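Local coordinates for protein RNA-dependent RNA polymerase (Toscana virus, PDB 6QW0) that probably cleaves capped host RNAs to prime viral transcription, using the manganese-binding, cap-snatching endonuclease at the N-terminus of the L protein, at residues 109-114 and 147-152; 124-129 and 163-168. All blocks are in the same frame, centred on the assembly; numbering follows the deposited sequence.

Contact 1 of 2, residues 109-114 and 147-152; sequences DFQSPD and IAKYEI. With MN3 (manganese (III) ion), chain C.
The Tyr150 ring is sandwiched between Pro113 and Lys149. Over one face sits Pro113 CB, 4.3 Å from the ring centroid of Tyr150 and shifted toward the rim, a CH-pi contact. The opposite face is covered over its centre by CG of Lys149, the ring's own neighbour on helix 136-157. Gln111 approaches obliquely, its amide plane turned 38° from the ring, with OE1 3.8 Å from Tyr150 CD1. Its extended chain carries NE2 to the helix, where it donates a hydrogen bond to Lys149 O (3.1 Å). The bond is nearly straight at the hydrogen, 168°, and lies in the amide plane of Gln111, yet the donor stands above the carbonyl plane. Waters extend this grip: one accepts from Lys149 NZ (2.9 Å) and weakly from Gln111 NE2, the last torsion of Lys149 (chi4 70°) bending NZ out of its extended chain. Another accepts from Ser112 N and hydrogen-bonds to Tyr150 OH (2.9 Å). The same loop ends in Asp114, whose OD2 binds a manganese ion together with His79, Glu128 and the backbone of Phe129. Pro113-Asp114 fits the PD element of the PD-(D/E)XK nuclease fold, here in a cap-snatching endonuclease.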
ATOM      1  N   ASP A 109      -5.819 -17.117   9.019  1.00 32.33           N
ATOM      2  CA  ASP A 109      -7.139 -16.535   8.810  1.00 28.39           C
ATOM      3  C   ASP A 109      -7.211 -15.097   9.300  1.00 26.89           C
ATOM      4  O   ASP A 109      -8.031 -14.316   8.810  1.00 28.08           O
ATOM      5  CB  ASP A 109      -8.204 -17.372   9.526  1.00 29.43           C
ATOM      6  CG  ASP A 109      -8.434 -18.708   8.862  1.00 32.38           C
ATOM      7  OD1 ASP A 109      -8.748 -18.735   7.651  1.00 28.71           O
ATOM      8  OD2 ASP A 109      -8.305 -19.735   9.550  1.00 31.13           O
ATOM      9  N   PHE A 110      -6.365 -14.735  10.259  1.00 30.47           N
ATOM     10  CA  PHE A 110      -6.458 -13.441  10.919  1.00 34.79           C
ATOM     11  C   PHE A 110      -5.345 -12.492  10.506  1.00 35.26           C
ATOM     12  O   PHE A 110      -5.188 -11.430  11.115  1.00 35.94           O
ATOM     13  CB  PHE A 110      -6.479 -13.642  12.435  1.00 39.28           C
ATOM     14  CG  PHE A 110      -7.547 -14.595  12.885  1.00 35.95           C
ATOM     15  CD1 PHE A 110      -8.877 -14.335  12.608  1.00 37.62           C
ATOM     16  CD2 PHE A 110      -7.224 -15.767  13.546  1.00 40.58           C
ATOM     17  CE1 PHE A 110      -9.872 -15.212  13.007  1.00 41.31           C
ATOM     18  CE2 PHE A 110      -8.215 -16.648  13.949  1.00 44.91           C
ATOM     19  CZ  PHE A 110      -9.538 -16.368  13.677  1.00 40.53           C
ATOM     20  N   GLN A 111      -4.571 -12.847   9.483  1.00 32.98           N
ATOM     21  CA  GLN A 111      -3.687 -11.877   8.858  1.00 30.35           C
ATOM     22  C   GLN A 111      -4.497 -10.833   8.102  1.00 27.39           C
ATOM     23  O   GLN A 111      -5.583 -11.109   7.585  1.00 29.84           O
ATOM     24  CB  GLN A 111      -2.722 -12.572   7.900  1.00 29.18           C
ATOM     25  CG  GLN A 111      -1.643 -13.376   8.585  1.00 29.27           C
ATOM     26  CD  GLN A 111      -0.526 -13.746   7.622  1.00 37.80           C
ATOM     27  OE1 GLN A 111      -0.753 -14.451   6.638  1.00 40.32           O
ATOM     28  NE2 GLN A 111       0.681 -13.275   7.900  1.00 34.17           N
ATOM     29  N   SER A 112      -3.941  -9.627   8.004  1.00 27.17           N
ATOM     30  CA  SER A 112      -4.647  -8.483   7.429  1.00 29.69           C
ATOM     31  C   SER A 112      -3.709  -7.673   6.546  1.00 28.70           C
ATOM     32  O   SER A 112      -3.138  -6.661   6.976  1.00 29.10           O
ATOM     33  CB  SER A 112      -5.242  -7.605   8.533  1.00 35.08           C
ATOM     34  OG  SER A 112      -5.966  -6.514   7.987  1.00 39.87           O
ATOM     35  N   PRO A 113      -3.549  -8.074   5.283  1.00 27.43           N
ATOM     36  CA  PRO A 113      -2.786  -7.250   4.334  1.00 25.85           C
ATOM     37  C   PRO A 113      -3.477  -5.913   4.116  1.00 28.12           C
ATOM     38  O   PRO A 113      -4.635  -5.708   4.487  1.00 28.83           O
ATOM     39  CB  PRO A 113      -2.775  -8.083   3.045  1.00 30.25           C
ATOM     40  CG  PRO A 113      -3.465  -9.397   3.387  1.00 30.73           C
ATOM     41  CD  PRO A 113      -4.286  -9.153   4.608  1.00 28.07           C
ATOM     42  N   ASP A 114      -2.756  -4.977   3.492  1.00 24.52           N
ATOM     43  CA  ASP A 114      -3.296  -3.623   3.353  1.00 25.46           C
ATOM     44  C   ASP A 114      -4.550  -3.585   2.484  1.00 28.39           C
ATOM     45  O   ASP A 114      -5.438  -2.754   2.710  1.00 28.94           O
ATOM     46  CB  ASP A 114      -2.240  -2.683   2.773  1.00 25.14           C
ATOM     47  CG  ASP A 114      -1.221  -2.252   3.809  1.00 26.94           C
ATOM     48  OD1 ASP A 114      -1.630  -1.745   4.873  1.00 30.76           O
ATOM     49  OD2 ASP A 114      -0.011  -2.454   3.591  1.00 22.75           O
ATOM     50  N   ILE A 147       6.367 -10.351   0.914  1.00 23.29           N
ATOM     51  CA  ILE A 147       5.982 -11.560   0.186  1.00 25.89           C
ATOM     52  C   ILE A 147       6.084 -12.769   1.103  1.00 27.52           C
ATOM     53  O   ILE A 147       5.150 -13.572   1.207  1.00 25.48           O
ATOM     54  CB  ILE A 147       6.837 -11.739  -1.080  1.00 23.84           C
ATOM     55  CG1 ILE A 147       6.499 -10.662  -2.104  1.00 25.08           C
ATOM     56  CG2 ILE A 147       6.612 -13.130  -1.679  1.00 26.37           C
ATOM     57  CD1 ILE A 147       7.388 -10.689  -3.315  1.00 25.21           C
ATOM     58  N   ALA A 148       7.197 -12.880   1.831  1.00 27.89           N
ATOM     59  CA  ALA A 148       7.360 -13.997   2.760  1.00 25.92           C
ATOM     60  C   ALA A 148       6.281 -14.011   3.830  1.00 27.86           C
ATOM     61  O   ALA A 148       5.868 -15.087   4.278  1.00 27.16           O
ATOM     62  CB  ALA A 148       8.742 -13.934   3.412  1.00 28.08           C
ATOM     63  N   LYS A 149       5.810 -12.834   4.248  1.00 25.83           N
ATOM     64  CA  LYS A 149       4.853 -12.759   5.340  1.00 24.06           C
ATOM     65  C   LYS A 149       3.482 -13.275   4.925  1.00 27.16           C
ATOM     66  O   LYS A 149       2.776 -13.872   5.743  1.00 28.94           O
ATOM     67  CB  LYS A 149       4.763 -11.315   5.833  1.00 25.78           C
ATOM     68  CG  LYS A 149       3.766 -11.090   6.964  1.00 28.39           C
ATOM     69  CD  LYS A 149       3.656  -9.607   7.285  1.00 34.46           C
ATOM     70  CE  LYS A 149       2.791  -9.357   8.512  1.00 35.77           C
ATOM     71  NZ  LYS A 149       3.472  -9.826   9.754  1.00 43.54           N
ATOM     72  N   TYR A 150       3.094 -13.070   3.664  1.00 25.87           N
ATOM     73  CA  TYR A 150       1.740 -13.374   3.223  1.00 24.69           C
ATOM     74  C   TYR A 150       1.637 -14.530   2.236  1.00 27.14           C
ATOM     75  O   TYR A 150       0.517 -14.937   1.918  1.00 25.75           O
ATOM     76  CB  TYR A 150       1.113 -12.121   2.597  1.00 25.86           C
ATOM     77  CG  TYR A 150       0.871 -11.060   3.636  1.00 27.25           C
ATOM     78  CD1 TYR A 150      -0.060 -11.267   4.643  1.00 30.05           C
ATOM     79  CD2 TYR A 150       1.593  -9.873   3.640  1.00 28.77           C
ATOM     80  CE1 TYR A 150      -0.290 -10.315   5.620  1.00 28.71           C
ATOM     81  CE2 TYR A 150       1.367  -8.910   4.616  1.00 28.55           C
ATOM     82  CZ  TYR A 150       0.424  -9.141   5.594  1.00 31.53           C
ATOM     83  OH  TYR A 150       0.197  -8.206   6.569  1.00 28.55           O
ATOM     84  N   GLU A 151       2.760 -15.074   1.761  1.00 27.11           N
ATOM     85  CA  GLU A 151       2.720 -16.020   0.645  1.00 25.48           C
ATOM     86  C   GLU A 151       2.016 -17.318   1.022  1.00 26.64           C
ATOM     87  O   GLU A 151       1.302 -17.892   0.196  1.00 26.77           O
ATOM     88  CB  GLU A 151       4.135 -16.307   0.131  1.00 27.49           C
ATOM     89  CG  GLU A 151       5.074 -16.832   1.193  1.00 32.50           C
ATOM     90  CD  GLU A 151       6.111 -17.790   0.653  1.00 53.72           C
ATOM     91  OE1 GLU A 151       5.816 -18.501  -0.331  1.00 58.86           O
ATOM     92  OE2 GLU A 151       7.227 -17.832   1.217  1.00 55.79           O
ATOM     93  N   ILE A 152       2.188 -17.792   2.262  1.00 26.99           N
ATOM     94  CA  ILE A 152       1.543 -19.040   2.673  1.00 27.09           C
ATOM     95  C   ILE A 152       0.028 -18.874   2.687  1.00 25.68           C
ATOM     96  O   ILE A 152      -0.715 -19.696   2.134  1.00 23.15           O
ATOM     97  CB  ILE A 152       2.069 -19.496   4.049  1.00 33.70           C
ATOM     98  CG1 ILE A 152       3.485 -20.064   3.924  1.00 31.82           C
ATOM     99  CG2 ILE A 152       1.133 -20.538   4.672  1.00 30.59           C
ATOM    100  CD1 ILE A 152       4.042 -20.613   5.232  1.00 32.14           C
TER
HETATM  101 MN   MN3 C 301       1.664  -2.434   5.097  1.00 23.82          MN
HETATM  102  O   HOH W   1       0.896 -16.265   5.448  1.00 31.91           O
HETATM  103  O   HOH W   2       1.178 -11.341  10.548  1.00 47.62           O
HETATM  104  O   HOH W   3      -1.210  -9.052   8.933  1.00 35.31           O
HETATM  105  O   HOH W   4       0.771  -2.748   7.265  1.00 31.17           O
HETATM  106  O   HOH W   5       3.389  -2.760   6.675  1.00 28.80           O

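Contact 2 of 2, residues 124-129 and 163-168; sequences VYVVEF and ISLYII. With MN3 (manganese (III) ion), chain C.
Tyr125 and Tyr166 lie side by side and point the same way from the sheet, meeting rim to rim: CD1 of Tyr125 is 3.9 Å from CE2 of Tyr166, and each atom lies near the plane of the other ring. Ser164 CB comes against the same Tyr125 CD1 obliquely, at 3.8 Å. Farther along this face Phe129 and Ile168 repeat the side-by-side arrangement, with Ile168 CD1 4.0 Å from Phe129 CE1. On the other face the branches of Val126 divide their work, crossing two partners at a slant: CG1 meets Leu165 CD1 at 3.8 Å, while CG2 meets Ile163 CG2 at the same separation. Glu128 begins on this face, its CB against Ile167 CD1. With CG anti to the backbone N, the chain then bends at chi2 (64°), swinging CD aside, and OE2 binds the manganese ion at 2.2 Å. The next backbone carbonyl, Phe129 O, binds the same ion. Between the two faces run five backbone hydrogen bonds, in which Val126 and Glu128 each use both N and O; Tyr166 N to Val126 O, at 2.8 Å, is the shortest. The strands, their segment axes 18° from parallel, are joined through helix 136-157 as a beta-alpha-beta unit, and its first strand supplies the metal-binding glutamate characteristic of PD-(D/E)XK nucleases.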
ATOM      1  N   VAL A 124      -8.997 -12.541  -6.802  1.00 20.93           N
ATOM      2  CA  VAL A 124      -8.750 -11.781  -5.581  1.00 21.16           C
ATOM      3  C   VAL A 124      -7.358 -11.177  -5.666  1.00 20.50           C
ATOM      4  O   VAL A 124      -6.391 -11.871  -5.988  1.00 22.10           O
ATOM      5  CB  VAL A 124      -8.886 -12.652  -4.323  1.00 22.95           C
ATOM      6  CG1 VAL A 124      -8.536 -11.825  -3.088  1.00 25.27           C
ATOM      7  CG2 VAL A 124     -10.313 -13.222  -4.221  1.00 24.05           C
ATOM      8  N   TYR A 125      -7.258  -9.881  -5.396  1.00 21.36           N
ATOM      9  CA  TYR A 125      -5.985  -9.180  -5.455  1.00 22.08           C
ATOM     10  C   TYR A 125      -5.594  -8.789  -4.037  1.00 22.67           C
ATOM     11  O   TYR A 125      -6.369  -8.137  -3.331  1.00 25.44           O
ATOM     12  CB  TYR A 125      -6.079  -7.971  -6.389  1.00 21.81           C
ATOM     13  CG  TYR A 125      -6.446  -8.380  -7.801  1.00 22.67           C
ATOM     14  CD1 TYR A 125      -5.470  -8.743  -8.718  1.00 26.92           C
ATOM     15  CD2 TYR A 125      -7.781  -8.467  -8.197  1.00 26.97           C
ATOM     16  CE1 TYR A 125      -5.813  -9.149 -10.006  1.00 29.21           C
ATOM     17  CE2 TYR A 125      -8.128  -8.881  -9.473  1.00 30.10           C
ATOM     18  CZ  TYR A 125      -7.142  -9.214 -10.373  1.00 36.92           C
ATOM     19  OH  TYR A 125      -7.496  -9.617 -11.641  1.00 40.24           O
ATOM     20  N   VAL A 126      -4.410  -9.219  -3.610  1.00 19.71           N
ATOM     21  CA  VAL A 126      -3.894  -8.914  -2.278  1.00 20.57           C
ATOM     22  C   VAL A 126      -2.744  -7.931  -2.459  1.00 20.85           C
ATOM     23  O   VAL A 126      -1.822  -8.191  -3.239  1.00 22.72           O
ATOM     24  CB  VAL A 126      -3.445 -10.189  -1.542  1.00 21.42           C
ATOM     25  CG1 VAL A 126      -2.771  -9.852  -0.225  1.00 24.95           C
ATOM     26  CG2 VAL A 126      -4.644 -11.136  -1.317  1.00 22.53           C
ATOM     27  N   VAL A 127      -2.818  -6.787  -1.772  1.00 20.68           N
ATOM     28  CA  VAL A 127      -1.840  -5.712  -1.943  1.00 20.58           C
ATOM     29  C   VAL A 127      -1.268  -5.358  -0.577  1.00 24.24           C
ATOM     30  O   VAL A 127      -2.019  -5.166   0.383  1.00 24.93           O
ATOM     31  CB  VAL A 127      -2.453  -4.463  -2.609  1.00 21.71           C
ATOM     32  CG1 VAL A 127      -1.364  -3.431  -2.883  1.00 24.67           C
ATOM     33  CG2 VAL A 127      -3.165  -4.826  -3.908  1.00 25.88           C
ATOM     34  N   GLU A 128       0.060  -5.279  -0.483  1.00 21.98           N
ATOM     35  CA  GLU A 128       0.701  -4.915   0.773  1.00 19.69           C
ATOM     36  C   GLU A 128       1.650  -3.754   0.532  1.00 22.05           C
ATOM     37  O   GLU A 128       2.426  -3.777  -0.434  1.00 21.55           O
ATOM     38  CB  GLU A 128       1.448  -6.093   1.398  1.00 23.03           C
ATOM     39  CG  GLU A 128       2.184  -5.737   2.677  1.00 22.61           C
ATOM     40  CD  GLU A 128       1.269  -5.299   3.820  1.00 28.83           C
ATOM     41  OE1 GLU A 128       0.055  -5.600   3.832  1.00 24.28           O
ATOM     42  OE2 GLU A 128       1.783  -4.645   4.737  1.00 24.32           O
ATOM     43  N   PHE A 129       1.564  -2.745   1.405  1.00 21.99           N
ATOM     44  CA  PHE A 129       2.407  -1.554   1.366  1.00 19.87           C
ATOM     45  C   PHE A 129       3.494  -1.655   2.429  1.00 21.15           C
ATOM     46  O   PHE A 129       3.274  -2.195   3.513  1.00 24.15           O
ATOM     47  CB  PHE A 129       1.607  -0.270   1.647  1.00 20.82           C
ATOM     48  CG  PHE A 129       0.320  -0.118   0.870  1.00 20.39           C
ATOM     49  CD1 PHE A 129       0.250  -0.339  -0.495  1.00 22.18           C
ATOM     50  CD2 PHE A 129      -0.820   0.325   1.528  1.00 24.34           C
ATOM     51  CE1 PHE A 129      -0.960  -0.164  -1.179  1.00 24.77           C
ATOM     52  CE2 PHE A 129      -2.021   0.502   0.848  1.00 26.12           C
ATOM     53  CZ  PHE A 129      -2.084   0.256  -0.501  1.00 24.91           C
ATOM     54  N   ILE A 163      -5.553 -15.815  -6.647  1.00 19.96           N
ATOM     55  CA  ILE A 163      -5.026 -14.613  -6.009  1.00 16.28           C
ATOM     56  C   ILE A 163      -3.824 -14.118  -6.805  1.00 18.61           C
ATOM     57  O   ILE A 163      -2.991 -14.918  -7.238  1.00 18.92           O
ATOM     58  CB  ILE A 163      -4.625 -14.894  -4.541  1.00 19.21           C
ATOM     59  CG1 ILE A 163      -5.853 -15.209  -3.686  1.00 21.45           C
ATOM     60  CG2 ILE A 163      -3.821 -13.702  -3.944  1.00 22.57           C
ATOM     61  CD1 ILE A 163      -5.498 -15.706  -2.281  1.00 23.86           C
ATOM     62  N   SER A 164      -3.715 -12.798  -6.966  1.00 19.22           N
ATOM     63  CA  SER A 164      -2.470 -12.170  -7.393  1.00 19.11           C
ATOM     64  C   SER A 164      -1.964 -11.328  -6.231  1.00 20.36           C
ATOM     65  O   SER A 164      -2.749 -10.586  -5.628  1.00 19.92           O
ATOM     66  CB  SER A 164      -2.677 -11.311  -8.644  1.00 21.26           C
ATOM     67  OG  SER A 164      -3.036 -12.119  -9.754  1.00 23.12           O
ATOM     68  N   LEU A 165      -0.676 -11.467  -5.897  1.00 18.98           N
ATOM     69  CA  LEU A 165      -0.093 -10.806  -4.731  1.00 21.18           C
ATOM     70  C   LEU A 165       0.787  -9.654  -5.201  1.00 20.78           C
ATOM     71  O   LEU A 165       1.768  -9.879  -5.918  1.00 19.69           O
ATOM     72  CB  LEU A 165       0.731 -11.783  -3.891  1.00 22.84           C
ATOM     73  CG  LEU A 165       1.538 -11.211  -2.721  1.00 20.89           C
ATOM     74  CD1 LEU A 165       0.632 -10.519  -1.702  1.00 22.98           C
ATOM     75  CD2 LEU A 165       2.345 -12.325  -2.046  1.00 23.94           C
ATOM     76  N   TYR A 166       0.457  -8.433  -4.772  1.00 17.85           N
ATOM     77  CA  TYR A 166       1.177  -7.235  -5.193  1.00 18.85           C
ATOM     78  C   TYR A 166       1.778  -6.535  -3.982  1.00 20.39           C
ATOM     79  O   TYR A 166       1.163  -6.487  -2.911  1.00 20.28           O
ATOM     80  CB  TYR A 166       0.259  -6.255  -5.938  1.00 20.98           C
ATOM     81  CG  TYR A 166      -0.102  -6.677  -7.342  1.00 19.22           C
ATOM     82  CD1 TYR A 166       0.854  -6.661  -8.365  1.00 20.19           C
ATOM     83  CD2 TYR A 166      -1.399  -7.116  -7.643  1.00 20.43           C
ATOM     84  CE1 TYR A 166       0.527  -7.036  -9.657  1.00 21.95           C
ATOM     85  CE2 TYR A 166      -1.737  -7.504  -8.928  1.00 22.31           C
ATOM     86  CZ  TYR A 166      -0.769  -7.480  -9.925  1.00 22.66           C
ATOM     87  OH  TYR A 166      -1.096  -7.853 -11.209  1.00 24.65           O
ATOM     88  N   ILE A 167       2.965  -5.957  -4.176  1.00 20.15           N
ATOM     89  CA  ILE A 167       3.709  -5.266  -3.122  1.00 20.21           C
ATOM     90  C   ILE A 167       4.099  -3.892  -3.632  1.00 19.76           C
ATOM     91  O   ILE A 167       4.472  -3.756  -4.799  1.00 20.60           O
ATOM     92  CB  ILE A 167       4.995  -6.022  -2.727  1.00 21.88           C
ATOM     93  CG1 ILE A 167       4.710  -7.506  -2.463  1.00 22.88           C
ATOM     94  CG2 ILE A 167       5.665  -5.356  -1.536  1.00 23.92           C
ATOM     95  CD1 ILE A 167       3.885  -7.792  -1.222  1.00 22.76           C
ATOM     96  N   ILE A 168       4.028  -2.882  -2.762  1.00 19.69           N
ATOM     97  CA  ILE A 168       4.665  -1.586  -3.014  1.00 19.41           C
ATOM     98  C   ILE A 168       5.576  -1.272  -1.831  1.00 22.85           C
ATOM     99  O   ILE A 168       5.089  -1.110  -0.704  1.00 20.40           O
ATOM    100  CB  ILE A 168       3.647  -0.442  -3.204  1.00 21.69           C
ATOM    101  CG1 ILE A 168       2.558  -0.831  -4.208  1.00 23.39           C
ATOM    102  CG2 ILE A 168       4.363   0.815  -3.670  1.00 23.47           C
ATOM    103  CD1 ILE A 168       1.457   0.226  -4.342  1.00 28.35           C
TER
HETATM  104 MN   MN3 C 301       1.664  -2.434   5.097  1.00 23.82          MN
HETATM  105  O   HOH W   4       0.771  -2.748   7.265  1.00 31.17           O
HETATM  106  O   HOH W   5       3.389  -2.760   6.675  1.00 28.80           O

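Overall arrangement
Contacts 1 and 2 have centres 10 Å apart, and their segments alternate along the chain: 109-114, 124-129, 147-152, 163-168. Both draw on the same beta-alpha-beta unit, for helix 136-157, which carries one side of contact 1, connects the two strands of contact 2. They converge on one manganese ion and share two of its water ligands. Direct links tie them as well: Asp114 OD2 probably hydrogen-bonds to Phe129 N, and Asp114 N to Glu128 OE1, which would fasten the loop to the strand. The pair illustrates how a nuclease active site can be assembled from a loop (Asp114), an inner strand (Glu128 and Phe129) and a residue from another helix, His79, with helix 136-157 packing against the glutamate through Tyr150.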